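Local coordinates for transglutaminase-like domain-containing protein (PDB 4XZ7) that probably catalyses transglutaminase-type acyl transfer, through a papain-like core domain, and acts as an antiphagocytic virulence factor of Streptococcus suis, at residues F275-V285 and T297-W306; D337-G345 and R352-N360. All coordinates share one frame; numbering follows the deposited sequence.

Contact 1: F275-V285 and T297-W306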
ATOM      1  N   PHE B 275      30.858   6.913  -3.950  1.00 30.16           N
ATOM      2  CA  PHE B 275      32.184   7.125  -3.386  1.00 36.01           C
ATOM      3  C   PHE B 275      32.936   5.813  -3.198  1.00 42.30           C
ATOM      4  O   PHE B 275      34.158   5.763  -3.347  1.00 41.55           O
ATOM      5  CB  PHE B 275      32.085   7.860  -2.050  1.00 30.87           C
ATOM      6  CG  PHE B 275      31.617   9.288  -2.178  1.00 40.20           C
ATOM      7  CD1 PHE B 275      31.841  10.000  -3.348  1.00 43.81           C
ATOM      8  CD2 PHE B 275      30.956   9.912  -1.135  1.00 29.67           C
ATOM      9  CE1 PHE B 275      31.416  11.322  -3.469  1.00 40.75           C
ATOM     10  CE2 PHE B 275      30.523  11.237  -1.250  1.00 33.07           C
ATOM     11  CZ  PHE B 275      30.754  11.936  -2.420  1.00 33.26           C
ATOM     12  N   ASN B 276      32.206   4.759  -2.845  1.00 38.80           N
ATOM     13  CA  ASN B 276      32.829   3.452  -2.703  1.00 32.79           C
ATOM     14  C   ASN B 276      33.302   2.983  -4.073  1.00 40.43           C
ATOM     15  O   ASN B 276      34.399   2.442  -4.194  1.00 47.27           O
ATOM     16  CB  ASN B 276      31.878   2.439  -2.061  1.00 31.39           C
ATOM     17  CG  ASN B 276      31.794   2.595  -0.552  1.00 35.69           C
ATOM     18  OD1 ASN B 276      32.782   2.913   0.101  1.00 31.89           O
ATOM     19  ND2 ASN B 276      30.600   2.394   0.007  1.00 30.07           N
ATOM     20  N   MET B 277      32.492   3.209  -5.105  1.00 32.34           N
ATOM     21  CA  MET B 277      32.921   2.912  -6.464  1.00 35.97           C
ATOM     22  C   MET B 277      34.216   3.657  -6.813  1.00 48.96           C
ATOM     23  O   MET B 277      35.100   3.109  -7.470  1.00 52.02           O
ATOM     24  CB  MET B 277      31.827   3.271  -7.465  1.00 32.28           C
ATOM     25  CG  MET B 277      30.637   2.313  -7.464  1.00 31.34           C
ATOM     26  SD  MET B 277      29.309   2.832  -8.560  1.00 39.94           S
ATOM     27  CE  MET B 277      30.150   2.894 -10.140  1.00 69.76           C
ATOM     28  N   LEU B 278      34.323   4.902  -6.356  1.00 45.42           N
ATOM     29  CA  LEU B 278      35.456   5.760  -6.688  1.00 40.17           C
ATOM     30  C   LEU B 278      36.678   5.497  -5.815  1.00 40.10           C
ATOM     31  O   LEU B 278      37.663   6.223  -5.883  1.00 50.71           O
ATOM     32  CB  LEU B 278      35.048   7.231  -6.563  1.00 43.72           C
ATOM     33  CG  LEU B 278      34.062   7.779  -7.595  1.00 40.11           C
ATOM     34  CD1 LEU B 278      33.470   9.118  -7.143  1.00 39.29           C
ATOM     35  CD2 LEU B 278      34.740   7.913  -8.951  1.00 35.12           C
ATOM     36  N   GLY B 279      36.615   4.468  -4.982  1.00 41.03           N
ATOM     37  CA  GLY B 279      37.727   4.151  -4.105  1.00 43.75           C
ATOM     38  C   GLY B 279      37.753   5.017  -2.860  1.00 47.71           C
ATOM     39  O   GLY B 279      38.780   5.131  -2.203  1.00 47.14           O
ATOM     40  N   LEU B 280      36.622   5.629  -2.525  1.00 35.50           N
ATOM     41  CA  LEU B 280      36.566   6.493  -1.361  1.00 35.15           C
ATOM     42  C   LEU B 280      35.643   5.886  -0.297  1.00 38.84           C
ATOM     43  O   LEU B 280      34.426   6.105  -0.336  1.00 32.97           O
ATOM     44  CB  LEU B 280      36.080   7.886  -1.762  1.00 40.16           C
ATOM     45  CG  LEU B 280      37.039   8.955  -2.302  1.00 48.45           C
ATOM     46  CD1 LEU B 280      38.435   8.414  -2.538  1.00 39.53           C
ATOM     47  CD2 LEU B 280      36.457   9.582  -3.575  1.00 49.53           C
ATOM     48  N   PRO B 281      36.214   5.102   0.642  1.00 40.59           N
ATOM     49  CA  PRO B 281      35.431   4.419   1.686  1.00 39.01           C
ATOM     50  C   PRO B 281      34.340   5.302   2.276  1.00 43.09           C
ATOM     51  O   PRO B 281      34.648   6.376   2.807  1.00 38.40           O
ATOM     52  CB  PRO B 281      36.483   4.078   2.737  1.00 38.41           C
ATOM     53  CG  PRO B 281      37.726   3.800   1.895  1.00 36.33           C
ATOM     54  CD  PRO B 281      37.657   4.816   0.764  1.00 39.65           C
ATOM     55  N   ALA B 282      33.086   4.862   2.162  1.00 43.45           N
ATOM     56  CA  ALA B 282      31.956   5.688   2.565  1.00 38.78           C
ATOM     57  C   ALA B 282      30.816   4.884   3.194  1.00 44.09           C
ATOM     58  O   ALA B 282      30.621   3.705   2.898  1.00 29.74           O
ATOM     59  CB  ALA B 282      31.435   6.480   1.365  1.00 30.07           C
ATOM     60  N   TYR B 283      30.072   5.525   4.084  1.00 29.01           N
ATOM     61  CA  TYR B 283      28.836   4.925   4.575  1.00 36.99           C
ATOM     62  C   TYR B 283      27.880   6.045   4.943  1.00 35.23           C
ATOM     63  O   TYR B 283      28.269   7.221   4.992  1.00 28.04           O
ATOM     64  CB  TYR B 283      29.088   3.959   5.765  1.00 28.57           C
ATOM     65  CG  TYR B 283      29.542   4.578   7.093  1.00 30.46           C
ATOM     66  CD1 TYR B 283      28.729   4.506   8.226  1.00 31.16           C
ATOM     67  CD2 TYR B 283      30.786   5.199   7.222  1.00 29.86           C
ATOM     68  CE1 TYR B 283      29.128   5.037   9.447  1.00 28.90           C
ATOM     69  CE2 TYR B 283      31.195   5.744   8.443  1.00 30.26           C
ATOM     70  CZ  TYR B 283      30.352   5.666   9.548  1.00 37.08           C
ATOM     71  OH  TYR B 283      30.722   6.195  10.767  1.00 30.20           O
ATOM     72  N   VAL B 284      26.628   5.678   5.180  1.00 28.73           N
ATOM     73  CA  VAL B 284      25.587   6.650   5.481  1.00 30.70           C
ATOM     74  C   VAL B 284      25.410   6.820   6.988  1.00 27.23           C
ATOM     75  O   VAL B 284      25.304   5.844   7.730  1.00 26.29           O
ATOM     76  CB  VAL B 284      24.237   6.221   4.852  1.00 24.56           C
ATOM     77  CG1 VAL B 284      23.150   7.199   5.208  1.00 23.76           C
ATOM     78  CG2 VAL B 284      24.366   6.112   3.349  1.00 29.34           C
ATOM     79  N   VAL B 285      25.346   8.062   7.439  1.00 28.59           N
ATOM     80  CA  VAL B 285      25.094   8.328   8.846  1.00 25.47           C
ATOM     81  C   VAL B 285      23.897   9.244   9.054  1.00 24.65           C
ATOM     82  O   VAL B 285      23.476   9.965   8.140  1.00 27.65           O
ATOM     83  CB  VAL B 285      26.324   8.966   9.521  1.00 32.44           C
ATOM     84  CG1 VAL B 285      27.484   7.951   9.624  1.00 27.32           C
ATOM     85  CG2 VAL B 285      26.752  10.222   8.776  1.00 26.50           C
ATOM     86  N   THR B 297      23.769  12.248   6.297  1.00 24.12           N
ATOM     87  CA  THR B 297      24.914  12.666   5.497  1.00 24.83           C
ATOM     88  C   THR B 297      25.749  11.432   5.152  1.00 32.84           C
ATOM     89  O   THR B 297      25.477  10.350   5.668  1.00 26.56           O
ATOM     90  CB  THR B 297      25.814  13.687   6.255  1.00 33.05           C
ATOM     91  OG1 THR B 297      26.301  13.087   7.464  1.00 26.01           O
ATOM     92  CG2 THR B 297      25.051  14.968   6.603  1.00 27.22           C
ATOM     93  N   ALA B 298      26.769  11.583   4.307  1.00 26.06           N
ATOM     94  CA  ALA B 298      27.726  10.494   4.138  1.00 26.77           C
ATOM     95  C   ALA B 298      28.986  10.776   4.939  1.00 35.05           C
ATOM     96  O   ALA B 298      29.343  11.932   5.165  1.00 32.83           O
ATOM     97  CB  ALA B 298      28.082  10.285   2.685  1.00 27.03           C
ATOM     98  N   ARG B 299      29.634   9.709   5.385  1.00 32.25           N
ATOM     99  CA  ARG B 299      30.998   9.775   5.872  1.00 29.46           C
ATOM    100  C   ARG B 299      31.860   9.155   4.805  1.00 30.17           C
ATOM    101  O   ARG B 299      31.528   8.075   4.305  1.00 29.95           O
ATOM    102  CB  ARG B 299      31.147   9.042   7.181  1.00 29.72           C
ATOM    103  CG  ARG B 299      30.623   9.822   8.354  1.00 37.79           C
ATOM    104  CD  ARG B 299      31.694   9.921   9.407  1.00 45.58           C
ATOM    105  NE  ARG B 299      32.145  11.283   9.584  1.00 48.70           N
ATOM    106  CZ  ARG B 299      33.250  11.633  10.226  1.00 38.75           C
ATOM    107  NH1 ARG B 299      33.549  12.912  10.321  1.00 31.99           N
ATOM    108  NH2 ARG B 299      34.051  10.716  10.762  1.00 39.68           N
ATOM    109  N   VAL B 300      32.924   9.864   4.421  1.00 31.05           N
ATOM    110  CA  VAL B 300      33.792   9.459   3.316  1.00 31.85           C
ATOM    111  C   VAL B 300      35.244   9.556   3.738  1.00 35.37           C
ATOM    112  O   VAL B 300      35.629  10.506   4.415  1.00 34.42           O
ATOM    113  CB  VAL B 300      33.608  10.341   2.063  1.00 39.77           C
ATOM    114  CG1 VAL B 300      34.024   9.583   0.812  1.00 32.21           C
ATOM    115  CG2 VAL B 300      32.179  10.803   1.936  1.00 44.82           C
ATOM    116  N   TYR B 301      36.056   8.593   3.331  1.00 34.00           N
ATOM    117  CA  TYR B 301      37.470   8.638   3.673  1.00 39.76           C
ATOM    118  C   TYR B 301      38.286   9.230   2.534  1.00 36.19           C
ATOM    119  O   TYR B 301      38.280   8.708   1.430  1.00 40.03           O
ATOM    120  CB  TYR B 301      37.989   7.239   4.017  1.00 35.98           C
ATOM    121  CG  TYR B 301      39.432   7.228   4.476  1.00 37.42           C
ATOM    122  CD1 TYR B 301      39.765   7.567   5.783  1.00 37.70           C
ATOM    123  CD2 TYR B 301      40.455   6.880   3.610  1.00 39.96           C
ATOM    124  CE1 TYR B 301      41.085   7.561   6.215  1.00 43.52           C
ATOM    125  CE2 TYR B 301      41.790   6.871   4.034  1.00 41.64           C
ATOM    126  CZ  TYR B 301      42.093   7.211   5.339  1.00 43.06           C
ATOM    127  OH  TYR B 301      43.400   7.202   5.777  1.00 41.60           O
ATOM    128  N   TYR B 302      38.983  10.323   2.801  1.00 37.50           N
ATOM    129  CA  TYR B 302      39.953  10.833   1.836  1.00 40.71           C
ATOM    130  C   TYR B 302      40.959  11.723   2.533  1.00 44.94           C
ATOM    131  O   TYR B 302      40.697  12.242   3.633  1.00 46.52           O
ATOM    132  CB  TYR B 302      39.267  11.583   0.684  1.00 44.86           C
ATOM    133  CG  TYR B 302      38.393  12.760   1.094  1.00 44.86           C
ATOM    134  CD1 TYR B 302      37.017  12.604   1.282  1.00 37.76           C
ATOM    135  CD2 TYR B 302      38.941  14.027   1.272  1.00 46.91           C
ATOM    136  CE1 TYR B 302      36.218  13.681   1.653  1.00 34.26           C
ATOM    137  CE2 TYR B 302      38.150  15.109   1.635  1.00 48.49           C
ATOM    138  CZ  TYR B 302      36.792  14.930   1.827  1.00 45.06           C
ATOM    139  OH  TYR B 302      36.014  16.007   2.191  1.00 34.22           O
ATOM    140  N   ASP B 303      42.123  11.864   1.903  1.00 50.40           N
ATOM    141  CA  ASP B 303      43.196  12.672   2.454  1.00 54.93           C
ATOM    142  C   ASP B 303      43.457  12.306   3.905  1.00 50.64           C
ATOM    143  O   ASP B 303      43.398  13.166   4.784  1.00 41.35           O
ATOM    144  CB  ASP B 303      42.858  14.164   2.336  1.00 66.65           C
ATOM    145  CG  ASP B 303      42.905  14.666   0.901  1.00 73.73           C
ATOM    146  OD1 ASP B 303      43.041  13.832  -0.022  1.00 74.66           O
ATOM    147  OD2 ASP B 303      42.797  15.895   0.698  1.00 76.26           O
ATOM    148  N   LYS B 304      43.686  11.018   4.152  1.00 49.68           N
ATOM    149  CA  LYS B 304      44.062  10.533   5.479  1.00 47.21           C
ATOM    150  C   LYS B 304      43.011  10.738   6.561  1.00 48.10           C
ATOM    151  O   LYS B 304      43.320  10.556   7.744  1.00 51.25           O
ATOM    152  CB  LYS B 304      45.351  11.214   5.965  1.00 50.90           C
ATOM    153  CG  LYS B 304      46.561  11.053   5.090  1.00 54.41           C
ATOM    154  CD  LYS B 304      47.774  11.665   5.798  1.00 55.45           C
ATOM    155  CE  LYS B 304      49.004  11.653   4.916  1.00 60.73           C
ATOM    156  NZ  LYS B 304      50.203  12.222   5.610  1.00 66.08           N
ATOM    157  N   LYS B 305      41.794  11.139   6.192  1.00 45.19           N
ATOM    158  CA  LYS B 305      40.791  11.402   7.222  1.00 45.65           C
ATOM    159  C   LYS B 305      39.376  11.007   6.823  1.00 37.09           C
ATOM    160  O   LYS B 305      39.027  10.959   5.644  1.00 36.73           O
ATOM    161  CB  LYS B 305      40.806  12.887   7.619  1.00 51.98           C
ATOM    162  CG  LYS B 305      41.762  13.232   8.762  1.00 55.14           C
ATOM    163  CD  LYS B 305      41.673  14.708   9.144  1.00 56.46           C
ATOM    164  CE  LYS B 305      40.250  15.118   9.540  1.00 57.82           C
ATOM    165  NZ  LYS B 305      39.825  14.574  10.871  1.00 57.17           N
ATOM    166  N   TRP B 306      38.567  10.715   7.832  1.00 36.92           N
ATOM    167  CA  TRP B 306      37.137  10.521   7.628  1.00 39.13           C
ATOM    168  C   TRP B 306      36.458  11.876   7.720  1.00 34.97           C
ATOM    169  O   TRP B 306      36.701  12.629   8.661  1.00 34.59           O
ATOM    170  CB  TRP B 306      36.563   9.554   8.663  1.00 40.68           C
ATOM    171  CG  TRP B 306      36.828   8.129   8.347  1.00 34.89           C
ATOM    172  CD1 TRP B 306      37.843   7.347   8.826  1.00 41.51           C
ATOM    173  CD2 TRP B 306      36.068   7.308   7.462  1.00 36.19           C
ATOM    174  NE1 TRP B 306      37.758   6.075   8.286  1.00 36.02           N
ATOM    175  CE2 TRP B 306      36.674   6.030   7.446  1.00 39.87           C
ATOM    176  CE3 TRP B 306      34.934   7.528   6.674  1.00 33.08           C
ATOM    177  CZ2 TRP B 306      36.177   4.984   6.682  1.00 35.39           C
ATOM    178  CZ3 TRP B 306      34.445   6.493   5.914  1.00 32.72           C
ATOM    179  CH2 TRP B 306      35.056   5.235   5.927  1.00 36.75           C
TER
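V300 turns both methyls onto the ring of F275, its CG2 reaching 3.4 Å from F275 CD2 while CG1 also leans on CB of L280. CG1 stands anti to the backbone N (chi1 -156°) and CG2 anti to the carbonyl carbon, which brings both branches against the CD2 side of the ring, CG2 also near CE2. This side of the hairpin thus packs on the end of helix 264-277, where V217 and V221 of helix 213-227 also touch F275, joining sheet to helices in the transglutaminase-like core. A282 and V300 form a non-hydrogen-bonded antiparallel pair, so the polar backbone of A282 turns outward; there N276 OD1 accepts from A282 N at 2.9 Å and N276 ND2 gives to A282 O.

The other face carries Y283 and R299. CG of Y283 sits between its own N and carbonyl carbon (chi1 69°), and the two side chains lie side by side, pointing the same way, with Y283 CE2 3.5 Å from R299 CB. The Y283 edge also points at the face of W306, an offset edge-to-face pair with planes at 79°. P281 packs CB against Y301 CB and W306 CH2, while its O accepts from Y301 N at 2.7 Å.

V285 CG2 presses on T297 OG1 at 3.2 Å, and that buried hydroxyl has no hydrogen-bond partner in the model. R299 NH2 makes a salt bridge to E362, whose other carboxylate oxygen hydrogen-bonds Y283 OH; R299 NH1 hydrogen-bonds T308 OG1. A282, V284, A298 and V300 thus form an apolar face, while Y283, R299, V285 and T297 line the other, where E362 balances the buried guanidinium.

Contact 2: D337-G345 and R352-N360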
ATOM      1  N   ASP B 337      32.983  18.506   6.908  1.00 31.72           N
ATOM      2  CA  ASP B 337      33.229  18.385   8.344  1.00 31.99           C
ATOM      3  C   ASP B 337      32.644  19.501   9.177  1.00 39.36           C
ATOM      4  O   ASP B 337      33.288  19.984  10.107  1.00 32.49           O
ATOM      5  CB  ASP B 337      34.728  18.314   8.618  1.00 35.23           C
ATOM      6  CG  ASP B 337      35.324  17.021   8.158  1.00 36.26           C
ATOM      7  OD1 ASP B 337      34.596  16.012   8.205  1.00 34.58           O
ATOM      8  OD2 ASP B 337      36.504  17.007   7.757  1.00 40.23           O
ATOM      9  N   SER B 338      31.427  19.908   8.857  1.00 30.83           N
ATOM     10  CA  SER B 338      30.802  20.988   9.597  1.00 38.81           C
ATOM     11  C   SER B 338      29.960  20.448  10.755  1.00 39.86           C
ATOM     12  O   SER B 338      29.350  21.219  11.506  1.00 37.87           O
ATOM     13  CB  SER B 338      29.939  21.834   8.669  1.00 35.26           C
ATOM     14  OG  SER B 338      28.797  21.115   8.266  1.00 34.65           O
ATOM     15  N   TYR B 339      29.925  19.124  10.889  1.00 39.02           N
ATOM     16  CA  TYR B 339      29.176  18.477  11.965  1.00 39.20           C
ATOM     17  C   TYR B 339      30.056  18.074  13.141  1.00 38.32           C
ATOM     18  O   TYR B 339      31.202  17.669  12.960  1.00 34.02           O
ATOM     19  CB  TYR B 339      28.457  17.233  11.439  1.00 28.50           C
ATOM     20  CG  TYR B 339      27.222  17.561  10.653  1.00 32.41           C
ATOM     21  CD1 TYR B 339      25.969  17.588  11.266  1.00 28.55           C
ATOM     22  CD2 TYR B 339      27.303  17.863   9.298  1.00 30.82           C
ATOM     23  CE1 TYR B 339      24.839  17.902  10.542  1.00 25.96           C
ATOM     24  CE2 TYR B 339      26.180  18.179   8.565  1.00 26.58           C
ATOM     25  CZ  TYR B 339      24.952  18.197   9.184  1.00 34.20           C
ATOM     26  OH  TYR B 339      23.832  18.503   8.439  1.00 31.23           O
ATOM     27  N   ASP B 340      29.506  18.164  14.346  1.00 39.58           N
ATOM     28  CA  ASP B 340      30.117  17.496  15.486  1.00 38.83           C
ATOM     29  C   ASP B 340      29.838  16.013  15.336  1.00 37.60           C
ATOM     30  O   ASP B 340      28.862  15.624  14.702  1.00 37.82           O
ATOM     31  CB  ASP B 340      29.563  18.021  16.809  1.00 37.67           C
ATOM     32  CG  ASP B 340      30.027  19.421  17.113  1.00 37.52           C
ATOM     33  OD1 ASP B 340      31.140  19.777  16.682  1.00 37.59           O
ATOM     34  OD2 ASP B 340      29.278  20.164  17.777  1.00 41.21           O
ATOM     35  N   VAL B 341      30.698  15.175  15.896  1.00 42.52           N
ATOM     36  CA  VAL B 341      30.467  13.743  15.797  1.00 44.50           C
ATOM     37  C   VAL B 341      30.130  13.158  17.152  1.00 45.02           C
ATOM     38  O   VAL B 341      30.686  13.556  18.177  1.00 49.01           O
ATOM     39  CB  VAL B 341      31.671  13.018  15.218  1.00 40.00           C
ATOM     40  CG1 VAL B 341      31.910  13.490  13.805  1.00 35.20           C
ATOM     41  CG2 VAL B 341      32.898  13.268  16.089  1.00 40.60           C
ATOM     42  N   VAL B 342      29.193  12.222  17.138  1.00 41.60           N
ATOM     43  CA  VAL B 342      28.767  11.525  18.336  1.00 42.35           C
ATOM     44  C   VAL B 342      29.062  10.064  18.100  1.00 39.79           C
ATOM     45  O   VAL B 342      28.750   9.538  17.039  1.00 40.66           O
ATOM     46  CB  VAL B 342      27.259  11.747  18.623  1.00 39.82           C
ATOM     47  CG1 VAL B 342      26.725  10.739  19.640  1.00 36.78           C
ATOM     48  CG2 VAL B 342      27.021  13.165  19.085  1.00 43.13           C
ATOM     49  N   GLU B 343      29.682   9.408  19.076  1.00 47.31           N
ATOM     50  CA  GLU B 343      30.052   8.007  18.907  1.00 40.86           C
ATOM     51  C   GLU B 343      28.852   7.087  19.065  1.00 41.71           C
ATOM     52  O   GLU B 343      28.045   7.269  19.974  1.00 43.44           O
ATOM     53  CB  GLU B 343      31.136   7.615  19.902  1.00 44.04           C
ATOM     54  CG  GLU B 343      31.745   6.283  19.576  1.00 46.90           C
ATOM     55  CD  GLU B 343      32.510   6.325  18.279  1.00 46.30           C
ATOM     56  OE1 GLU B 343      33.086   7.389  17.985  1.00 45.62           O
ATOM     57  OE2 GLU B 343      32.533   5.309  17.555  1.00 48.98           O
ATOM     58  N   ALA B 344      28.739   6.106  18.170  1.00 46.09           N
ATOM     59  CA  ALA B 344      27.668   5.111  18.227  1.00 48.98           C
ATOM     60  C   ALA B 344      27.597   4.464  19.608  1.00 55.46           C
ATOM     61  O   ALA B 344      28.601   3.974  20.119  1.00 51.70           O
ATOM     62  CB  ALA B 344      27.877   4.041  17.152  1.00 47.35           C
ATOM     63  N   GLY B 345      26.412   4.468  20.209  1.00 60.33           N
ATOM     64  CA  GLY B 345      26.256   3.955  21.559  1.00 65.78           C
ATOM     65  C   GLY B 345      26.151   5.074  22.582  1.00 69.93           C
ATOM     66  O   GLY B 345      25.190   5.132  23.357  1.00 76.71           O
ATOM     67  N   ARG B 352      21.817  19.248  18.337  1.00 55.78           N
ATOM     68  CA  ARG B 352      21.883  19.893  17.036  1.00 48.29           C
ATOM     69  C   ARG B 352      23.294  19.776  16.493  1.00 35.32           C
ATOM     70  O   ARG B 352      24.251  19.737  17.256  1.00 36.34           O
ATOM     71  CB  ARG B 352      21.456  21.362  17.128  1.00 48.27           C
ATOM     72  CG  ARG B 352      22.066  22.116  18.300  1.00 59.77           C
ATOM     73  CD  ARG B 352      21.636  23.579  18.308  1.00 67.61           C
ATOM     74  NE  ARG B 352      22.096  24.276  17.110  1.00 73.28           N
ATOM     75  CZ  ARG B 352      23.248  24.931  17.019  1.00 75.12           C
ATOM     76  NH1 ARG B 352      24.066  24.991  18.063  1.00 75.90           N
ATOM     77  NH2 ARG B 352      23.583  25.529  15.882  1.00 78.15           N
ATOM     78  N   ASN B 353      23.403  19.696  15.170  1.00 34.62           N
ATOM     79  CA  ASN B 353      24.685  19.648  14.471  1.00 33.69           C
ATOM     80  C   ASN B 353      25.600  18.508  14.910  1.00 31.22           C
ATOM     81  O   ASN B 353      26.793  18.716  15.147  1.00 32.69           O
ATOM     82  CB  ASN B 353      25.426  20.981  14.621  1.00 37.40           C
ATOM     83  CG  ASN B 353      26.462  21.193  13.530  1.00 37.27           C
ATOM     84  OD1 ASN B 353      26.305  20.718  12.407  1.00 33.06           O
ATOM     85  ND2 ASN B 353      27.535  21.886  13.865  1.00 42.52           N
ATOM     86  N   TYR B 354      25.041  17.304  15.003  1.00 31.48           N
ATOM     87  CA  TYR B 354      25.856  16.103  15.140  1.00 32.03           C
ATOM     88  C   TYR B 354      25.454  15.050  14.115  1.00 29.76           C
ATOM     89  O   TYR B 354      24.318  15.011  13.659  1.00 30.58           O
ATOM     90  CB  TYR B 354      25.755  15.507  16.551  1.00 27.88           C
ATOM     91  CG  TYR B 354      24.384  14.984  16.900  1.00 27.15           C
ATOM     92  CD1 TYR B 354      24.037  13.654  16.664  1.00 26.79           C
ATOM     93  CD2 TYR B 354      23.423  15.823  17.453  1.00 41.93           C
ATOM     94  CE1 TYR B 354      22.760  13.172  16.979  1.00 26.16           C
ATOM     95  CE2 TYR B 354      22.153  15.352  17.771  1.00 40.18           C
ATOM     96  CZ  TYR B 354      21.833  14.028  17.535  1.00 41.03           C
ATOM     97  OH  TYR B 354      20.574  13.571  17.852  1.00 42.26           O
ATOM     98  N   MET B 355      26.418  14.210  13.764  1.00 27.37           N
ATOM     99  CA  MET B 355      26.187  12.966  13.045  1.00 35.29           C
ATOM    100  C   MET B 355      26.669  11.829  13.934  1.00 38.21           C
ATOM    101  O   MET B 355      27.740  11.926  14.543  1.00 33.91           O
ATOM    102  CB  MET B 355      26.919  12.951  11.694  1.00 27.15           C
ATOM    103  CG  MET B 355      26.225  13.816  10.645  1.00 26.85           C
ATOM    104  SD  MET B 355      24.617  13.109  10.241  1.00 25.31           S
ATOM    105  CE  MET B 355      23.592  14.553   9.989  1.00 24.68           C
ATOM    106  N   ILE B 356      25.873  10.769  14.027  1.00 33.51           N
ATOM    107  CA  ILE B 356      26.230   9.607  14.830  1.00 35.85           C
ATOM    108  C   ILE B 356      27.121   8.660  14.029  1.00 28.05           C
ATOM    109  O   ILE B 356      26.652   7.947  13.153  1.00 36.53           O
ATOM    110  CB  ILE B 356      24.963   8.864  15.329  1.00 32.54           C
ATOM    111  CG1 ILE B 356      24.109   9.820  16.169  1.00 35.33           C
ATOM    112  CG2 ILE B 356      25.352   7.615  16.118  1.00 31.45           C
ATOM    113  CD1 ILE B 356      22.812   9.232  16.710  1.00 35.41           C
ATOM    114  N   ILE B 357      28.413   8.661  14.324  1.00 31.73           N
ATOM    115  CA  ILE B 357      29.356   7.873  13.538  1.00 35.01           C
ATOM    116  C   ILE B 357      29.786   6.614  14.287  1.00 37.14           C
ATOM    117  O   ILE B 357      29.539   6.482  15.484  1.00 47.60           O
ATOM    118  CB  ILE B 357      30.598   8.698  13.164  1.00 36.77           C
ATOM    119  CG1 ILE B 357      31.554   8.806  14.352  1.00 36.91           C
ATOM    120  CG2 ILE B 357      30.199  10.105  12.701  1.00 30.95           C
ATOM    121  CD1 ILE B 357      32.917   9.375  13.981  1.00 36.72           C
ATOM    122  N   ASP B 358      30.425   5.692  13.582  1.00 37.81           N
ATOM    123  CA  ASP B 358      30.941   4.471  14.201  1.00 39.39           C
ATOM    124  C   ASP B 358      32.440   4.328  13.890  1.00 39.92           C
ATOM    125  O   ASP B 358      32.837   3.875  12.808  1.00 40.35           O
ATOM    126  CB  ASP B 358      30.139   3.251  13.719  1.00 41.02           C
ATOM    127  CG  ASP B 358      30.740   1.906  14.176  1.00 56.64           C
ATOM    128  OD1 ASP B 358      31.585   1.868  15.105  1.00 58.27           O
ATOM    129  OD2 ASP B 358      30.348   0.874  13.592  1.00 59.36           O
ATOM    130  N   SER B 359      33.270   4.712  14.852  1.00 33.51           N
ATOM    131  CA  SER B 359      34.701   4.833  14.614  1.00 34.61           C
ATOM    132  C   SER B 359      35.370   3.490  14.363  1.00 51.33           C
ATOM    133  O   SER B 359      36.368   3.410  13.648  1.00 42.50           O
ATOM    134  CB  SER B 359      35.371   5.536  15.797  1.00 40.04           C
ATOM    135  OG  SER B 359      34.693   6.743  16.121  1.00 41.19           O
ATOM    136  N   ASN B 360      34.828   2.435  14.960  1.00 56.65           N
ATOM    137  CA  ASN B 360      35.376   1.102  14.754  1.00 58.63           C
ATOM    138  C   ASN B 360      35.169   0.706  13.305  1.00 51.81           C
ATOM    139  O   ASN B 360      36.087   0.220  12.635  1.00 40.87           O
ATOM    140  CB  ASN B 360      34.720   0.092  15.698  1.00 65.26           C
ATOM    141  CG  ASN B 360      34.864   0.483  17.155  1.00 71.08           C
ATOM    142  OD1 ASN B 360      35.944   0.876  17.600  1.00 69.02           O
ATOM    143  ND2 ASN B 360      33.769   0.398  17.904  1.00 76.35           N
TER
HETATM  144  O   HOH W   1      26.598  21.569   9.979  1.00 38.18           O
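The Y339 ring is covered on both faces. M355 bends over one, its CG 4.1 Å from the ring centroid as a CH-pi contact and SD farther out above the same face, a Met-aromatic contact. Over the opposite face come N353 OD1, 3.3 Å from Y339 CD1, and a water above the ring centre; Y354 N lies in the ring plane at its edge. That water donates to N353 OD1 at 2.6 Å and also binds S338 OG, while N353 ND2 gives to S338 O in the carbonyl plane. Both ends of the amide are therefore engaged, which fixes its rotation.

At the far end, E343 CG leaves anti to the backbone N (chi1 -168°) and the chain then bends at chi2, turning the carboxylate onto the first turn of helix 359-365. Its OE2 accepts S359 N at 2.9 Å, nearly straight at 170°, and OE1 accepts S359 OG, both through syn lone pairs. D358, the N-cap, holds its carboxylate close by, and the helix start probably eases that like-charge pairing.

Between these ends V342 CG2 packs on Y354 CB and V341 on I357. Strands 340-343 and 354-357 pair in parallel at the margin of the transglutaminase-like sheet; on the other side of 354-357, toward strand 282-288, N353 and Y354 both face K288 in a G1 bulge.

How the contacts relate
Contacts 1 and 2 lie in one five-stranded sheet, their centres 14 Å apart, joined because strand 354-357 runs antiparallel beside strand 282-288. Across the seam, Y283 OH lies 2.9 Å from the backbone N of D358, a probable hydrogen bond; side chains pack there too, R299 CD 3.6 Å from I357 CG2 and T297 OG1 3.2 Å from M355 SD. H295 and D310 are probably the His and Asp of a Cys-His-Asp triad, as in the family. Y339 of contact 2 touches H295, and Y339 OH hydrogen-bonds D310 OD1, so contact 2 probably flanks the active site. Contact 1 holds the far end of helix 264-277, whose start probably carries the cysteine.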